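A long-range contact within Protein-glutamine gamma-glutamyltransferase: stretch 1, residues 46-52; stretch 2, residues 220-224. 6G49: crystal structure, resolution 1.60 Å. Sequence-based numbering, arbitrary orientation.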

ATOM      1  N   ILE A  46       1.173 -11.836  -2.285  1.00 22.52           N
ATOM      2  CA  ILE A  46       1.350 -10.889  -3.382  1.00 21.93           C
ATOM      3  C   ILE A  46       2.389 -11.443  -4.361  1.00 22.52           C
ATOM      4  O   ILE A  46       2.312 -11.180  -5.562  1.00 25.00           O
ATOM      5  CB  ILE A  46       1.684  -9.453  -2.903  1.00 26.77           C
ATOM      6  CG1 ILE A  46       0.671  -8.996  -1.870  1.00 32.78           C
ATOM      7  CG2 ILE A  46       1.719  -8.513  -4.114  1.00 24.97           C
ATOM      8  CD1 ILE A  46      -0.741  -9.122  -2.343  1.00 31.63           C
ATOM      9  N   ALA A  47       3.348 -12.208  -3.853  1.00 23.29           N
ATOM     10  CA  ALA A  47       4.332 -12.874  -4.683  1.00 25.05           C
ATOM     11  C   ALA A  47       3.607 -13.795  -5.671  1.00 25.84           C
ATOM     12  O   ALA A  47       3.989 -13.951  -6.858  1.00 27.83           O
ATOM     13  CB  ALA A  47       5.325 -13.573  -3.809  1.00 29.49           C
ATOM     14  N   GLU A  48       2.533 -14.454  -5.216  1.00 26.76           N
ATOM     15  CA  GLU A  48       1.758 -15.296  -6.159  1.00 30.05           C
ATOM     16  C   GLU A  48       1.218 -14.448  -7.334  1.00 31.24           C
ATOM     17  O   GLU A  48       1.271 -14.865  -8.486  1.00 28.71           O
ATOM     18  CB  GLU A  48       0.701 -16.102  -5.396  1.00 41.28           C
ATOM     19  CG  GLU A  48      -0.233 -16.832  -6.359  1.00 64.63           C
ATOM     20  CD  GLU A  48      -1.107 -17.931  -5.774  1.00 80.83           C
ATOM     21  OE1 GLU A  48      -0.879 -18.307  -4.604  1.00 88.97           O
ATOM     22  OE2 GLU A  48      -2.024 -18.406  -6.498  1.00 87.58           O
ATOM     23  N   LEU A  49       0.747 -13.194  -7.110  1.00 30.71           N
ATOM     24  CA  LEU A  49       0.390 -12.267  -8.196  1.00 26.70           C
ATOM     25  C   LEU A  49       1.598 -11.810  -9.012  1.00 31.41           C
ATOM     26  O   LEU A  49       1.465 -11.483 -10.214  1.00 28.64           O
ATOM     27  CB  LEU A  49      -0.363 -11.012  -7.681  1.00 27.19           C
ATOM     28  CG  LEU A  49      -1.790 -11.226  -7.169  1.00 25.34           C
ATOM     29  CD1 LEU A  49      -2.335  -9.910  -6.553  1.00 25.08           C
ATOM     30  CD2 LEU A  49      -2.770 -11.706  -8.252  1.00 28.05           C
ATOM     31  N   GLY A  50       2.751 -11.717  -8.378  1.00 29.18           N
ATOM     32  CA  GLY A  50       3.991 -11.367  -9.021  1.00 31.83           C
ATOM     33  C   GLY A  50       4.317 -12.320 -10.162  1.00 32.59           C
ATOM     34  O   GLY A  50       5.195 -11.989 -10.983  1.00 30.80           O
ATOM     35  N   ARG A  51       3.702 -13.514 -10.106  1.00 28.70           N
ATOM     36  CA  ARG A  51       3.908 -14.604 -11.052  1.00 30.63           C
ATOM     37  C   ARG A  51       2.817 -14.626 -12.131  1.00 30.22           C
ATOM     38  O   ARG A  51       2.849 -15.492 -13.031  1.00 28.13           O
ATOM     39  CB  ARG A  51       4.073 -15.925 -10.274  1.00 34.05           C
ATOM     40  CG  ARG A  51       5.337 -15.910  -9.414  1.00 48.94           C
ATOM     41  CD  ARG A  51       5.773 -17.250  -8.839  1.00 56.56           C
ATOM     42  NE  ARG A  51       4.728 -17.838  -8.018  1.00 50.51           N
ATOM     43  CZ  ARG A  51       4.623 -17.715  -6.683  1.00 60.53           C
ATOM     44  NH1 ARG A  51       5.523 -17.047  -5.979  1.00 47.64           N
ATOM     45  NH2 ARG A  51       3.595 -18.260  -6.051  1.00 57.55           N
ATOM     46  N   SER A  52       1.835 -13.707 -12.104  1.00 27.75           N
ATOM     47  CA  SER A  52       0.744 -13.642 -13.088  1.00 26.42           C
ATOM     48  C   SER A  52       0.979 -12.468 -14.045  1.00 25.54           C
ATOM     49  O   SER A  52       1.263 -11.331 -13.615  1.00 23.16           O
ATOM     50  CB  SER A  52      -0.629 -13.476 -12.462  1.00 26.29           C
ATOM     51  OG  SER A  52      -1.633 -13.279 -13.452  1.00 24.18           O
ATOM     52  N   THR A 220      12.442 -10.993  -3.292  1.00 23.61           N
ATOM     53  CA  THR A 220      12.306 -12.207  -4.120  1.00 23.91           C
ATOM     54  C   THR A 220      10.817 -12.593  -4.251  1.00 27.82           C
ATOM     55  O   THR A 220      10.044 -12.475  -3.306  1.00 24.87           O
ATOM     56  CB  THR A 220      13.157 -13.340  -3.524  1.00 29.65           C
ATOM     57  OG1 THR A 220      12.934 -14.545  -4.261  1.00 27.48           O
ATOM     58  CG2 THR A 220      12.846 -13.649  -2.080  1.00 28.10           C
ATOM     59  N   LEU A 221      10.503 -13.209  -5.388  1.00 28.56           N
ATOM     60  CA  LEU A 221       9.213 -13.772  -5.657  1.00 31.24           C
ATOM     61  C   LEU A 221       9.099 -15.170  -5.051  1.00 36.18           C
ATOM     62  O   LEU A 221       8.032 -15.729  -5.122  1.00 34.13           O
ATOM     63  CB  LEU A 221       9.018 -13.821  -7.173  1.00 30.62           C
ATOM     64  CG  LEU A 221       8.601 -12.502  -7.802  1.00 31.10           C
ATOM     65  CD1 LEU A 221       8.723 -12.522  -9.317  1.00 43.65           C
ATOM     66  CD2 LEU A 221       7.162 -12.178  -7.409  1.00 32.48           C
ATOM     67  N   LYS A 222      10.181 -15.708  -4.474  1.00 26.41           N
ATOM     68  CA  LYS A 222      10.181 -17.004  -3.859  1.00 33.38           C
ATOM     69  C   LYS A 222      10.786 -16.885  -2.487  1.00 32.12           C
ATOM     70  O   LYS A 222      11.823 -17.441  -2.184  1.00 31.57           O
ATOM     71  CB  LYS A 222      10.887 -18.025  -4.766  1.00 45.78           C
ATOM     72  CG  LYS A 222      10.066 -18.434  -5.986  1.00 61.64           C
ATOM     73  CD  LYS A 222      10.267 -19.875  -6.442  1.00 86.64           C
ATOM     74  CE  LYS A 222       8.986 -20.554  -6.896  1.00 99.08           C
ATOM     75  NZ  LYS A 222       8.203 -19.713  -7.836  1.00102.30           N
ATOM     76  N   PRO A 223      10.117 -16.142  -1.578  1.00 32.46           N
ATOM     77  CA  PRO A 223      10.600 -16.004  -0.228  1.00 38.18           C
ATOM     78  C   PRO A 223      10.561 -17.307   0.555  1.00 38.17           C
ATOM     79  O   PRO A 223       9.661 -18.123   0.402  1.00 36.32           O
ATOM     80  CB  PRO A 223       9.633 -15.037   0.450  1.00 39.07           C
ATOM     81  CG  PRO A 223       8.417 -14.993  -0.444  1.00 39.59           C
ATOM     82  CD  PRO A 223       8.813 -15.500  -1.814  1.00 36.75           C
ATOM     83  N   PRO A 224      11.526 -17.484   1.456  1.00 37.30           N
ATOM     84  CA  PRO A 224      11.532 -18.629   2.353  1.00 40.00           C
ATOM     85  C   PRO A 224      10.335 -18.589   3.315  1.00 40.04           C
ATOM     86  O   PRO A 224       9.822 -17.526   3.688  1.00 32.68           O
ATOM     87  CB  PRO A 224      12.844 -18.537   3.138  1.00 44.28           C
ATOM     88  CG  PRO A 224      13.529 -17.261   2.682  1.00 39.71           C
ATOM     89  CD  PRO A 224      12.677 -16.599   1.634  1.00 41.33           C
TER

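The contact is small, burying 251 Å² over both stretches, and is centred on Leu221, which gives up more surface than any other residue. Its CA-to-CB bond points sideways, but with chi1 m and chi2 t the end of the side chain swings nearer the opposing backbone. There CD2 of Leu221 packs 3.6 Å from Gly50 CA and 3.7 Å from Ala47 O, while Ala47 CB lies 4.3 Å from Leu221 CD2. The absence of a side chain at Gly50 makes this fit possible: an ideally placed CB would sit 2.3 Å from Leu221 CD2, a clash. Ala47, whose CA-to-CB bond points toward the second stretch, lies where the backbones come close, its CA 5.1 Å from Leu221 CA, and its CB also lies 4.5 Å from Pro223 CD.

Polar contact is confined to the margin, where the exposed Arg51 reaches across. Arg51 NH1 comes within 3.0 Å of Leu221 O, which lies at the guanidinium edge, near its plane. Lys222 approaches the same side chain, its NZ 3.6 Å from Arg51 CD and 4.0 Å from Arg51 NE; these like charges offer no attraction. Within the second stretch, Lys222 N donates a hydrogen bond to Thr220 OG1 (3.0 Å), bridging the residues that flank Leu221.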